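Local coordinates for protein succinate-semialdehyde dehydrogenase (PDB 4ITA) that probably oxidises succinic semialdehyde to succinate, passing hydride to an NADP cofactor, as a member of the aldehyde dehydrogenase family, at residues A[246-251]-A[392-397]; A[253-258]-A[416-421]. All coordinates share one frame; numbering follows the deposited sequence.

In the fold
Contacts 1 and 2 show one helix, 245-257, serving two neighbouring elements in turn: its earlier turns meet the end of strand 390-394, its last turn and the residue just after it the loop that follows strand 412-415. The contact centres lie 11 Å apart, and their second segments are joined by hydrogen bonds, with Ser392 OG 2.8 Å from Gly417 O and Ala393 O 2.9 Å from Asn416 N. Contact 1 is the more peripheral, its centre about 23 Å from that of the chain, against about 14 Å for contact 2. The latter also approaches the cofactor, since the side chain of Met258 lies about 9 Å from the bound NADPH without reaching it.

Contact 1 (A[246-251]-A[392-397]); sequences DEAVEV and SAWTND
Ala248 and Trp394 mark the closest backbone approach, their CA atoms 7.0 Å apart, where helix 246-251 runs nearly antiparallel to strand 392-394, at 158° with the axes 10.2 Å apart. The indole of Trp394 lies between them. With CG anti to its carbonyl carbon (chi1 -64°), the ring reaches the helix and presents one face to Ala248. Ala248 CA stands almost over the six-membered ring, 3.9 Å from its centroid, in a CH-pi contact, while its methyl CB sits nearer the rim, 3.7 Å from Trp394 CE3. Glu247 and Val251, one residue before and three after Ala248 on the helix, meet the ring edge. Val251 CG1, placed anti to its backbone N, touches Trp394 CZ2 at 3.6 Å. Glu247 brings its CD to 3.8 Å from Trp394 CZ3, with the carboxylate plane turned 79° from that of the indole; its OE2 forms a salt bridge with Lys456 of the second subunit. On its polar side, Trp394 NE1 donates to Ser392 OG at 2.9 Å; the bond is bent and the oxygen is tilted out of the ring plane. The same hydroxyl connects to the loop of contact 2. A leucine in place of Trp394 would probably leave Ala248 without its aromatic cover, open a gap beside Val251 and deprive Ser392 OG of a donor. Beyond the strand, the Thr395 hydroxyl takes up the backbone N of Asp397 in an ST turn, and Asp397 N-caps helix 398-407. Phe237 of the adjacent parallel strand 235-239 also meets the indole, and Phe280 of helix 274-289 packs on Ala248; helix 245-257 thus lies on the seven-stranded sheet, consistent with the Rossmann-like catalytic domain of aldehyde dehydrogenases.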
# COMPACT_ATOMS: atom_id res chain seq x y z
N ASP A 246 -40.20 3.20 6.20
CA ASP A 246 -40.45 1.77 6.18
C ASP A 246 -39.36 1.01 5.44
O ASP A 246 -38.92 -0.06 5.90
CB ASP A 246 -41.83 1.45 5.60
CG ASP A 246 -42.97 1.84 6.52
OD1 ASP A 246 -42.73 2.11 7.72
OD2 ASP A 246 -44.13 1.85 6.05
N GLU A 247 -38.89 1.55 4.32
CA GLU A 247 -37.76 0.93 3.61
C GLU A 247 -36.50 0.95 4.47
O GLU A 247 -35.79 -0.05 4.55
CB GLU A 247 -37.48 1.61 2.26
CG GLU A 247 -36.38 0.88 1.47
CD GLU A 247 -35.97 1.58 0.17
OE1 GLU A 247 -36.38 2.74 -0.05
OE2 GLU A 247 -35.24 0.95 -0.62
N ALA A 248 -36.24 2.07 5.12
CA ALA A 248 -35.06 2.20 5.98
C ALA A 248 -35.08 1.18 7.13
O ALA A 248 -34.04 0.62 7.48
CB ALA A 248 -34.92 3.63 6.51
N VAL A 249 -36.25 0.94 7.73
CA VAL A 249 -36.37 -0.06 8.79
C VAL A 249 -36.11 -1.48 8.29
O VAL A 249 -35.39 -2.26 8.92
CB VAL A 249 -37.77 -0.01 9.46
CG1 VAL A 249 -37.97 -1.22 10.37
CG2 VAL A 249 -37.95 1.28 10.23
N GLU A 250 -36.73 -1.81 7.16
CA GLU A 250 -36.57 -3.14 6.57
C GLU A 250 -35.11 -3.39 6.21
O GLU A 250 -34.52 -4.41 6.57
CB GLU A 250 -37.46 -3.26 5.33
CG GLU A 250 -38.95 -3.35 5.61
CD GLU A 250 -39.34 -4.68 6.23
OE1 GLU A 250 -38.58 -5.66 6.08
OE2 GLU A 250 -40.42 -4.75 6.87
N VAL A 251 -34.53 -2.44 5.49
CA VAL A 251 -33.15 -2.57 5.04
C VAL A 251 -32.17 -2.51 6.22
O VAL A 251 -31.23 -3.30 6.29
CB VAL A 251 -32.82 -1.50 3.98
CG1 VAL A 251 -31.34 -1.48 3.67
CG2 VAL A 251 -33.64 -1.77 2.70
N SER A 392 -24.08 4.31 5.86
CA SER A 392 -25.34 4.39 5.13
C SER A 392 -26.15 5.57 5.65
O SER A 392 -26.25 5.76 6.87
CB SER A 392 -26.11 3.09 5.32
OG SER A 392 -27.38 3.11 4.69
N ALA A 393 -26.73 6.36 4.75
CA ALA A 393 -27.55 7.51 5.14
C ALA A 393 -28.81 7.59 4.29
O ALA A 393 -28.78 7.34 3.08
CB ALA A 393 -26.75 8.80 5.06
N TRP A 394 -29.92 7.93 4.95
CA TRP A 394 -31.24 7.89 4.35
C TRP A 394 -31.87 9.28 4.37
O TRP A 394 -32.15 9.83 5.44
CB TRP A 394 -32.12 6.86 5.07
CG TRP A 394 -31.56 5.49 4.88
CD1 TRP A 394 -30.40 5.00 5.41
CD2 TRP A 394 -32.10 4.46 4.05
NE1 TRP A 394 -30.19 3.72 4.97
CE2 TRP A 394 -31.22 3.36 4.14
CE3 TRP A 394 -33.24 4.35 3.25
CZ2 TRP A 394 -31.45 2.16 3.46
CZ3 TRP A 394 -33.47 3.16 2.58
CH2 TRP A 394 -32.58 2.08 2.69
N THR A 395 -32.03 9.84 3.19
CA THR A 395 -32.56 11.19 3.02
C THR A 395 -32.83 11.39 1.55
O THR A 395 -32.14 10.84 0.70
CB THR A 395 -31.56 12.27 3.51
OG1 THR A 395 -32.02 13.55 3.07
CG2 THR A 395 -30.16 12.02 2.95
N ASN A 396 -33.84 12.20 1.25
CA ASN A 396 -34.16 12.53 -0.12
C ASN A 396 -33.96 14.00 -0.43
O ASN A 396 -34.43 14.51 -1.45
CB ASN A 396 -35.56 12.04 -0.47
CG ASN A 396 -35.60 10.53 -0.58
OD1 ASN A 396 -35.03 9.96 -1.50
ND2 ASN A 396 -36.23 9.88 0.39
N ASP A 397 -33.25 14.68 0.47
CA ASP A 397 -32.83 16.06 0.25
C ASP A 397 -31.46 16.05 -0.42
O ASP A 397 -30.50 15.56 0.16
CB ASP A 397 -32.75 16.81 1.58
CG ASP A 397 -32.36 18.27 1.39
OD1 ASP A 397 -33.24 19.07 1.02
OD2 ASP A 397 -31.18 18.62 1.61

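Contact 2 (A[253-258]-A[416-421]); sequences TVARTM and NGMVKS. With EDO (1,2-ethanediol), chain R.
Thr253 O is gripped by two groups of one residue near the helix end: Thr257 N at 3.0 Å and Thr257 OG1 at 2.7 Å, arriving from opposite faces of the carbonyl plane. The hydroxyl lies well above that plane, 41° out of it. This turn and the residue after it carry the partners of Met418, on the loop leaving edge strand 412-415; the Met418 side chain bends at its thioether (chi3 -81°) to run along the helix. At its base, Met418 CB packs against Ala255 CB at 3.9 Å; midway, its SD lies 3.9 Å from Val254 CG1, the two chains crossing at about a right angle. The extended side chain of Met258 comes from the other direction, and the two methionines meet tip to tip, Met258 SD 3.4 Å from Met418 CE. Farther along the loop, Ser421 OG donates to a 1,2-ethanediol, probably a crystallisation additive, which Trp137 NE1 also bonds. Between helix end and loop, then, the example pairs thioethers with methyl groups: what passes between the two segments is dispersion and shape fit, while polar groups find partners inside the helix turn, in neighbouring strands and loops, or in the glycol.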
# COMPACT_ATOMS: atom_id res chain seq x y z
N THR A 253 -32.73 -3.45 9.27
CA THR A 253 -32.82 -4.71 9.99
C THR A 253 -31.96 -5.77 9.32
O THR A 253 -31.21 -6.47 9.99
CB THR A 253 -34.28 -5.18 10.13
OG1 THR A 253 -35.00 -4.22 10.91
CG2 THR A 253 -34.34 -6.54 10.82
N VAL A 254 -32.05 -5.87 7.99
CA VAL A 254 -31.19 -6.79 7.26
C VAL A 254 -29.72 -6.42 7.48
O VAL A 254 -28.90 -7.29 7.76
CB VAL A 254 -31.50 -6.80 5.75
CG1 VAL A 254 -30.48 -7.67 5.00
CG2 VAL A 254 -32.91 -7.32 5.51
N ALA A 255 -29.40 -5.14 7.37
CA ALA A 255 -28.01 -4.71 7.49
C ALA A 255 -27.39 -5.05 8.86
O ALA A 255 -26.23 -5.44 8.93
CB ALA A 255 -27.88 -3.24 7.18
N ARG A 256 -28.15 -4.93 9.94
CA ARG A 256 -27.62 -5.28 11.25
C ARG A 256 -27.59 -6.79 11.49
O ARG A 256 -26.66 -7.30 12.12
CB ARG A 256 -28.39 -4.58 12.38
CG ARG A 256 -28.09 -5.11 13.80
CD ARG A 256 -26.73 -4.66 14.37
NE ARG A 256 -25.61 -5.46 13.88
CZ ARG A 256 -24.38 -5.45 14.41
NH1 ARG A 256 -23.43 -6.21 13.88
NH2 ARG A 256 -24.10 -4.70 15.46
N THR A 257 -28.59 -7.51 11.00
CA THR A 257 -28.78 -8.89 11.43
C THR A 257 -28.33 -9.98 10.46
O THR A 257 -28.25 -11.14 10.84
CB THR A 257 -30.24 -9.17 11.90
OG1 THR A 257 -31.14 -9.10 10.78
CG2 THR A 257 -30.66 -8.16 12.98
N MET A 258 -28.03 -9.61 9.21
CA MET A 258 -27.51 -10.58 8.24
C MET A 258 -26.23 -11.21 8.76
O MET A 258 -25.48 -10.58 9.49
CB MET A 258 -27.24 -9.90 6.89
CG MET A 258 -26.18 -8.80 6.96
SD MET A 258 -25.90 -7.84 5.45
CE MET A 258 -24.70 -6.63 6.04
N ASN A 416 -29.58 5.87 0.75
CA ASN A 416 -30.86 5.18 0.56
C ASN A 416 -30.69 3.72 0.17
O ASN A 416 -31.50 3.16 -0.58
CB ASN A 416 -31.76 5.94 -0.44
CG ASN A 416 -32.16 7.31 0.06
OD1 ASN A 416 -32.26 7.54 1.27
ND2 ASN A 416 -32.37 8.24 -0.86
N GLY A 417 -29.63 3.10 0.68
CA GLY A 417 -29.44 1.67 0.58
C GLY A 417 -28.45 1.22 1.63
O GLY A 417 -27.71 2.04 2.17
N MET A 418 -28.43 -0.08 1.92
CA MET A 418 -27.42 -0.62 2.82
C MET A 418 -26.10 -0.80 2.10
O MET A 418 -26.06 -1.09 0.91
CB MET A 418 -27.87 -1.95 3.45
CG MET A 418 -28.24 -3.07 2.47
SD MET A 418 -28.69 -4.67 3.28
CE MET A 418 -27.05 -5.28 3.57
N VAL A 419 -25.01 -0.63 2.84
CA VAL A 419 -23.69 -0.89 2.29
C VAL A 419 -23.59 -2.36 1.90
O VAL A 419 -24.00 -3.24 2.66
CB VAL A 419 -22.59 -0.53 3.31
CG1 VAL A 419 -21.20 -0.82 2.76
CG2 VAL A 419 -22.69 0.94 3.71
N LYS A 420 -23.08 -2.61 0.70
CA LYS A 420 -22.84 -3.96 0.20
C LYS A 420 -21.55 -3.95 -0.58
O LYS A 420 -21.15 -2.92 -1.13
CB LYS A 420 -23.97 -4.42 -0.73
CG LYS A 420 -25.34 -4.57 -0.09
CD LYS A 420 -26.33 -5.16 -1.09
CE LYS A 420 -27.75 -5.07 -0.58
NZ LYS A 420 -28.74 -5.54 -1.60
N SER A 421 -20.88 -5.09 -0.64
CA SER A 421 -19.76 -5.22 -1.57
C SER A 421 -20.26 -5.73 -2.92
O SER A 421 -21.25 -6.46 -3.01
CB SER A 421 -18.67 -6.12 -1.00
OG SER A 421 -19.19 -7.39 -0.66
C1 EDO R . -19.43 -8.73 3.10
O1 EDO R . -19.80 -8.27 1.79
C2 EDO R . -18.11 -8.07 3.49
O2 EDO R . -17.07 -8.51 2.60